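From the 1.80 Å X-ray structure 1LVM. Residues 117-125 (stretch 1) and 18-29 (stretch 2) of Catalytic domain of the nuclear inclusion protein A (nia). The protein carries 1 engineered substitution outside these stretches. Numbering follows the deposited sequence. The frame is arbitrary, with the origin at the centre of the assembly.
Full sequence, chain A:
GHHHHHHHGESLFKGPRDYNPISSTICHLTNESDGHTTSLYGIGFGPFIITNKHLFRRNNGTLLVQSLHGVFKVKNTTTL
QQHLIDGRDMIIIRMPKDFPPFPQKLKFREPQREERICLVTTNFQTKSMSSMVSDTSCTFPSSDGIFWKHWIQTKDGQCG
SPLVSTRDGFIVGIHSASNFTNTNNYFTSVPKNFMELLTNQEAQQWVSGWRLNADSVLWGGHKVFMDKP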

ATOM      1  N   ILE A 117      -5.909 -14.002   2.769  1.00 14.74           N
ATOM      2  CA  ILE A 117      -4.893 -12.970   2.846  1.00 18.63           C
ATOM      3  C   ILE A 117      -4.747 -12.454   4.252  1.00 16.55           C
ATOM      4  O   ILE A 117      -5.655 -12.650   5.087  1.00 16.33           O
ATOM      5  CB  ILE A 117      -5.242 -11.785   1.898  1.00 15.81           C
ATOM      6  CG1 ILE A 117      -6.602 -11.146   2.286  1.00 16.87           C
ATOM      7  CG2 ILE A 117      -5.305 -12.311   0.443  1.00 14.22           C
ATOM      8  CD1 ILE A 117      -7.047  -9.906   1.354  1.00 14.45           C
ATOM      9  N   CYS A 118      -3.596 -11.834   4.545  1.00 10.55           N
ATOM     10  CA  CYS A 118      -3.427 -11.182   5.826  1.00 13.09           C
ATOM     11  C   CYS A 118      -2.806  -9.806   5.507  1.00 14.52           C
ATOM     12  O   CYS A 118      -2.345  -9.515   4.396  1.00 16.19           O
ATOM     13  CB  CYS A 118      -2.512 -11.994   6.799  1.00 18.75           C
ATOM     14  SG  CYS A 118      -0.819 -12.225   6.101  1.00 16.48           S
ATOM     15  N   LEU A 119      -2.887  -8.943   6.476  1.00 14.72           N
ATOM     16  CA  LEU A 119      -2.381  -7.607   6.353  1.00 16.09           C
ATOM     17  C   LEU A 119      -1.085  -7.521   7.129  1.00 15.36           C
ATOM     18  O   LEU A 119      -1.024  -7.849   8.313  1.00 14.30           O
ATOM     19  CB  LEU A 119      -3.390  -6.617   6.927  1.00 11.73           C
ATOM     20  CG  LEU A 119      -3.043  -5.123   6.806  1.00 18.90           C
ATOM     21  CD1 LEU A 119      -3.180  -4.699   5.387  1.00 20.69           C
ATOM     22  CD2 LEU A 119      -3.986  -4.287   7.630  1.00 29.86           C
ATOM     23  N   VAL A 120      -0.066  -6.989   6.470  1.00 17.96           N
ATOM     24  CA  VAL A 120       1.268  -6.883   7.058  1.00 12.28           C
ATOM     25  C   VAL A 120       1.685  -5.477   7.254  1.00 18.59           C
ATOM     26  O   VAL A 120       1.462  -4.656   6.374  1.00 15.54           O
ATOM     27  CB  VAL A 120       2.296  -7.624   6.147  1.00 12.62           C
ATOM     28  CG1 VAL A 120       3.812  -7.417   6.720  1.00 15.45           C
ATOM     29  CG2 VAL A 120       1.912  -9.138   6.192  1.00 12.08           C
ATOM     30  N   THR A 121       2.236  -5.172   8.426  1.00 15.27           N
ATOM     31  CA  THR A 121       2.690  -3.842   8.667  1.00 18.82           C
ATOM     32  C   THR A 121       4.013  -3.865   9.415  1.00 16.57           C
ATOM     33  O   THR A 121       4.578  -4.909   9.660  1.00 16.74           O
ATOM     34  CB  THR A 121       1.604  -3.022   9.428  1.00 24.89           C
ATOM     35  OG1 THR A 121       1.382  -3.521  10.757  1.00 23.22           O
ATOM     36  CG2 THR A 121       0.283  -3.106   8.677  1.00 30.67           C
ATOM     37  N   THR A 122       4.489  -2.677   9.784  1.00 19.84           N
ATOM     38  CA  THR A 122       5.747  -2.535  10.486  1.00 18.88           C
ATOM     39  C   THR A 122       5.467  -1.467  11.574  1.00 26.58           C
ATOM     40  O   THR A 122       4.800  -0.450  11.315  1.00 35.99           O
ATOM     41  CB  THR A 122       6.886  -1.979   9.546  1.00 19.58           C
ATOM     42  OG1 THR A 122       7.065  -2.876   8.443  1.00 40.54           O
ATOM     43  CG2 THR A 122       8.219  -1.946  10.276  1.00 15.91           C
ATOM     44  N   ASN A 123       5.982  -1.716  12.749  1.00 28.82           N
ATOM     45  CA  ASN A 123       5.849  -0.780  13.845  1.00 78.21           C
ATOM     46  C   ASN A 123       7.152   0.032  13.936  1.00 49.29           C
ATOM     47  O   ASN A 123       8.253  -0.517  14.231  1.00 36.50           O
ATOM     48  CB  ASN A 123       5.601  -1.519  15.162  1.00 93.94           C
ATOM     49  CG  ASN A 123       5.202  -0.580  16.291  1.00 93.68           C
ATOM     50  OD1 ASN A 123       5.187   0.629  16.121  1.00 44.79           O
ATOM     51  ND2 ASN A 123       4.881  -1.138  17.443  1.00 38.02           N
ATOM     52  N   PHE A 124       7.009   1.341  13.686  1.00 39.38           N
ATOM     53  CA  PHE A 124       8.119   2.297  13.720  1.00 61.06           C
ATOM     54  C   PHE A 124       8.304   3.010  15.061  1.00 93.94           C
ATOM     55  O   PHE A 124       9.384   3.566  15.336  1.00 54.70           O
ATOM     56  CB  PHE A 124       7.937   3.332  12.619  1.00 30.17           C
ATOM     57  CG  PHE A 124       8.247   2.807  11.269  1.00 26.29           C
ATOM     58  CD1 PHE A 124       9.575   2.506  10.933  1.00 33.87           C
ATOM     59  CD2 PHE A 124       7.243   2.643  10.305  1.00 25.63           C
ATOM     60  CE1 PHE A 124       9.930   2.067   9.653  1.00 31.68           C
ATOM     61  CE2 PHE A 124       7.595   2.182   9.004  1.00 19.68           C
ATOM     62  CZ  PHE A 124       8.948   1.909   8.684  1.00 17.58           C
ATOM     63  N   GLN A 125       7.271   3.022  15.899  1.00 41.61           N
ATOM     64  CA  GLN A 125       7.466   3.671  17.204  1.00 93.94           C
ATOM     65  C   GLN A 125       8.434   2.894  18.109  1.00 76.45           C
ATOM     66  O   GLN A 125       9.029   3.478  19.019  1.00 80.72           O
ATOM     67  CB  GLN A 125       6.147   3.922  17.948  1.00 93.94           C
ATOM     68  CG  GLN A 125       5.143   2.819  17.852  1.00 61.31           C
ATOM     69  CD  GLN A 125       4.041   3.144  16.858  1.00 93.94           C
ATOM     70  OE1 GLN A 125       4.279   3.782  15.821  1.00 93.94           O
ATOM     71  NE2 GLN A 125       2.829   2.696  17.161  1.00 39.05           N
TER
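Stretch 2 18-29: DYNPISSTICHL

Val120 lies at the apolar centre of the contact and is the residue of stretch 1 most covered by stretch 2. It belongs to an extended strand, 117-123, in which Cys118, Val120 and Thr122 point their CA-to-CB bonds toward stretch 2, while Thr121 between them points away. Val120, chi1 t, places CG2 3.7 Å from Tyr19 CD1, and its CG1 lies 4.0 Å from Ser23 CB, 4.1 Å from Ile22 CG2 and 4.3 Å from Ile26 CD1. Tyr19, Ile22, Ser23 and Ile26 all point their CA-to-CB bonds toward stretch 1. A short helix begins at Asn20, a type I turn runs from Ser23 to Ile26, and a strand begins at Ile26 and continues past Leu29. The Ile26 N to Ser23 O hydrogen bond, 3.1 Å, closes the turn. The strand axes come within 7.4 Å and cross at -68°, so strand 26-29 runs obliquely over strand 117-123, neither parallel nor antiparallel to it.

On the Cys118 side of Val120, the Tyr19 ring (chi1 m) reaches back along the strand. Cys118 SG lies 3.8 Å from Tyr19 CE1, 3.7 Å from Tyr19 OH and 4.4 Å from the ring centroid, an oblique sulfur-aromatic approach. Farther along the strand, Ile26, with chi1 m and chi2 t, extends its side chain over the backbone: its CD1 is 3.7 Å from Val120 O and 3.8 Å from Thr121 CA. Thr121, whose own side chain is turned away, thus takes part through its main chain, and its O also lies 3.6 Å from Ser23 CB.

Past Thr122, Phe124 brings its ring to the start of the second strand. Phe124 CZ approaches Ile26 O at 3.3 Å, with the oxygen at the ring edge near its plane. Phe124 CE2 lies 3.7 Å from His28 N, and Phe124 CD2 lies 3.9 Å from His28 CB; the end of the histidine side chain leads away.

The polar edge is formed where the backbones draw close, with Thr122 and Ser23 CA atoms 5.5 Å apart. Thr122, chi1 m, donates from OG1 to Ser23 O at 2.6 Å, the only hydrogen bond between the stretches. Ser23 O therefore accepts both from Thr122 and from Ile26 N within the turn, so this one carbonyl ties the turn to the strand. Thr122 OG1 also packs 3.5 Å from Ile26 CB. Beyond the contact, Asp18 OD1 caps the helix start by accepting from Asn20 N at 2.9 Å.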

ATOM      1  N   ASP A  18       7.714 -16.306   6.881  1.00 12.55           N
ATOM      2  CA  ASP A  18       8.519 -15.194   7.365  1.00 14.08           C
ATOM      3  C   ASP A  18       8.036 -13.955   6.587  1.00 17.64           C
ATOM      4  O   ASP A  18       8.277 -13.871   5.395  1.00 14.77           O
ATOM      5  CB  ASP A  18       9.999 -15.434   7.031  1.00 12.01           C
ATOM      6  CG  ASP A  18      10.896 -14.445   7.699  1.00 17.00           C
ATOM      7  OD1 ASP A  18      10.386 -13.415   8.185  1.00 19.11           O
ATOM      8  OD2 ASP A  18      12.129 -14.716   7.763  1.00 19.90           O
ATOM      9  N   TYR A  19       7.400 -12.999   7.273  1.00 14.49           N
ATOM     10  CA  TYR A  19       6.875 -11.820   6.601  1.00 16.25           C
ATOM     11  C   TYR A  19       7.869 -10.684   6.753  1.00 16.15           C
ATOM     12  O   TYR A  19       7.609  -9.568   6.309  1.00 16.44           O
ATOM     13  CB  TYR A  19       5.500 -11.419   7.216  1.00 16.06           C
ATOM     14  CG  TYR A  19       4.413 -12.374   6.882  1.00 17.83           C
ATOM     15  CD1 TYR A  19       3.783 -12.338   5.632  1.00 15.74           C
ATOM     16  CD2 TYR A  19       4.021 -13.409   7.798  1.00 14.31           C
ATOM     17  CE1 TYR A  19       2.800 -13.260   5.315  1.00 16.23           C
ATOM     18  CE2 TYR A  19       3.033 -14.342   7.421  1.00 13.80           C
ATOM     19  CZ  TYR A  19       2.444 -14.262   6.236  1.00 12.51           C
ATOM     20  OH  TYR A  19       1.464 -15.188   5.853  1.00 13.81           O
ATOM     21  N   ASN A  20       9.000 -10.941   7.403  1.00 16.20           N
ATOM     22  CA  ASN A  20       9.968  -9.855   7.603  1.00 14.90           C
ATOM     23  C   ASN A  20      10.536  -9.291   6.308  1.00 12.68           C
ATOM     24  O   ASN A  20      10.833  -8.102   6.265  1.00 21.94           O
ATOM     25  CB  ASN A  20      11.046 -10.333   8.561  1.00 15.26           C
ATOM     26  CG  ASN A  20      10.448 -10.559   9.955  1.00 17.41           C
ATOM     27  OD1 ASN A  20      10.128  -9.600  10.704  1.00 17.66           O
ATOM     28  ND2 ASN A  20      10.259 -11.844  10.298  1.00 20.75           N
ATOM     29  N   PRO A  21      10.672 -10.126   5.242  1.00 14.07           N
ATOM     30  CA  PRO A  21      11.211  -9.557   4.007  1.00 14.31           C
ATOM     31  C   PRO A  21      10.238  -8.511   3.452  1.00 19.90           C
ATOM     32  O   PRO A  21      10.638  -7.563   2.790  1.00 19.37           O
ATOM     33  CB  PRO A  21      11.334 -10.762   3.093  1.00 12.32           C
ATOM     34  CG  PRO A  21      11.702 -11.905   4.086  1.00 13.19           C
ATOM     35  CD  PRO A  21      10.731 -11.608   5.218  1.00 16.40           C
ATOM     36  N   ILE A  22       8.952  -8.711   3.680  1.00 10.68           N
ATOM     37  CA  ILE A  22       7.984  -7.703   3.242  1.00 16.74           C
ATOM     38  C   ILE A  22       7.969  -6.529   4.216  1.00 17.98           C
ATOM     39  O   ILE A  22       8.078  -5.341   3.824  1.00 11.21           O
ATOM     40  CB  ILE A  22       6.545  -8.298   3.135  1.00 13.76           C
ATOM     41  CG1 ILE A  22       6.449  -9.188   1.924  1.00  9.95           C
ATOM     42  CG2 ILE A  22       5.528  -7.149   3.019  1.00 14.40           C
ATOM     43  CD1 ILE A  22       5.149 -10.049   1.871  1.00 13.24           C
ATOM     44  N   SER A  23       7.867  -6.799   5.522  1.00 14.52           N
ATOM     45  CA  SER A  23       7.769  -5.662   6.451  1.00 13.39           C
ATOM     46  C   SER A  23       9.014  -4.819   6.458  1.00 19.62           C
ATOM     47  O   SER A  23       8.919  -3.626   6.725  1.00 13.30           O
ATOM     48  CB  SER A  23       7.449  -6.113   7.910  1.00 25.31           C
ATOM     49  OG  SER A  23       8.364  -7.071   8.273  1.00 34.63           O
ATOM     50  N   SER A  24      10.162  -5.410   6.120  1.00 14.98           N
ATOM     51  CA  SER A  24      11.404  -4.630   6.132  1.00 15.64           C
ATOM     52  C   SER A  24      11.426  -3.614   4.986  1.00 15.36           C
ATOM     53  O   SER A  24      12.248  -2.683   4.975  1.00 15.60           O
ATOM     54  CB  SER A  24      12.649  -5.548   6.108  1.00 17.14           C
ATOM     55  OG  SER A  24      12.709  -6.298   4.925  1.00 22.86           O
ATOM     56  N   THR A  25      10.501  -3.752   4.045  1.00 11.88           N
ATOM     57  CA  THR A  25      10.456  -2.785   2.917  1.00 11.24           C
ATOM     58  C   THR A  25       9.377  -1.726   3.107  1.00 20.21           C
ATOM     59  O   THR A  25       9.264  -0.795   2.285  1.00 13.86           O
ATOM     60  CB  THR A  25      10.147  -3.448   1.577  1.00 11.00           C
ATOM     61  OG1 THR A  25       8.776  -3.916   1.584  1.00 16.10           O
ATOM     62  CG2 THR A  25      11.063  -4.647   1.340  1.00 15.74           C
ATOM     63  N   ILE A  26       8.587  -1.847   4.158  1.00 16.40           N
ATOM     64  CA  ILE A  26       7.517  -0.861   4.373  1.00 12.35           C
ATOM     65  C   ILE A  26       8.052   0.461   4.909  1.00 16.27           C
ATOM     66  O   ILE A  26       9.001   0.478   5.704  1.00 14.97           O
ATOM     67  CB  ILE A  26       6.459  -1.459   5.328  1.00 12.23           C
ATOM     68  CG1 ILE A  26       5.818  -2.627   4.628  1.00 12.83           C
ATOM     69  CG2 ILE A  26       5.495  -0.325   5.831  1.00 13.98           C
ATOM     70  CD1 ILE A  26       4.784  -3.386   5.529  1.00 18.96           C
ATOM     71  N   CYS A  27       7.544   1.573   4.362  1.00 11.11           N
ATOM     72  CA  CYS A  27       7.924   2.876   4.812  1.00  9.15           C
ATOM     73  C   CYS A  27       6.715   3.614   5.271  1.00 14.49           C
ATOM     74  O   CYS A  27       5.587   3.398   4.755  1.00 16.77           O
ATOM     75  CB  CYS A  27       8.487   3.721   3.626  1.00 17.59           C
ATOM     76  SG  CYS A  27       9.943   3.029   2.767  1.00 25.64           S
ATOM     77  N   HIS A  28       6.936   4.522   6.201  1.00 12.40           N
ATOM     78  CA  HIS A  28       5.845   5.381   6.660  1.00 11.73           C
ATOM     79  C   HIS A  28       6.047   6.729   5.960  1.00 20.14           C
ATOM     80  O   HIS A  28       7.135   7.300   6.022  1.00 17.05           O
ATOM     81  CB  HIS A  28       5.849   5.616   8.145  1.00 14.70           C
ATOM     82  CG  HIS A  28       4.566   6.234   8.609  1.00 16.94           C
ATOM     83  ND1 HIS A  28       4.508   7.453   9.253  1.00 28.89           N
ATOM     84  CD2 HIS A  28       3.278   5.811   8.486  1.00 17.64           C
ATOM     85  CE1 HIS A  28       3.244   7.750   9.517  1.00 33.99           C
ATOM     86  NE2 HIS A  28       2.477   6.772   9.061  1.00 24.53           N
ATOM     87  N   LEU A  29       4.974   7.244   5.343  1.00 12.70           N
ATOM     88  CA  LEU A  29       5.031   8.465   4.536  1.00 14.27           C
ATOM     89  C   LEU A  29       4.145   9.570   5.090  1.00 12.04           C
ATOM     90  O   LEU A  29       2.972   9.326   5.400  1.00 15.74           O
ATOM     91  CB  LEU A  29       4.518   8.115   3.109  1.00 14.58           C
ATOM     92  CG  LEU A  29       5.162   6.861   2.445  1.00 11.70           C
ATOM     93  CD1 LEU A  29       4.600   6.599   1.061  1.00 12.34           C
ATOM     94  CD2 LEU A  29       6.655   7.051   2.263  1.00 12.91           C
TER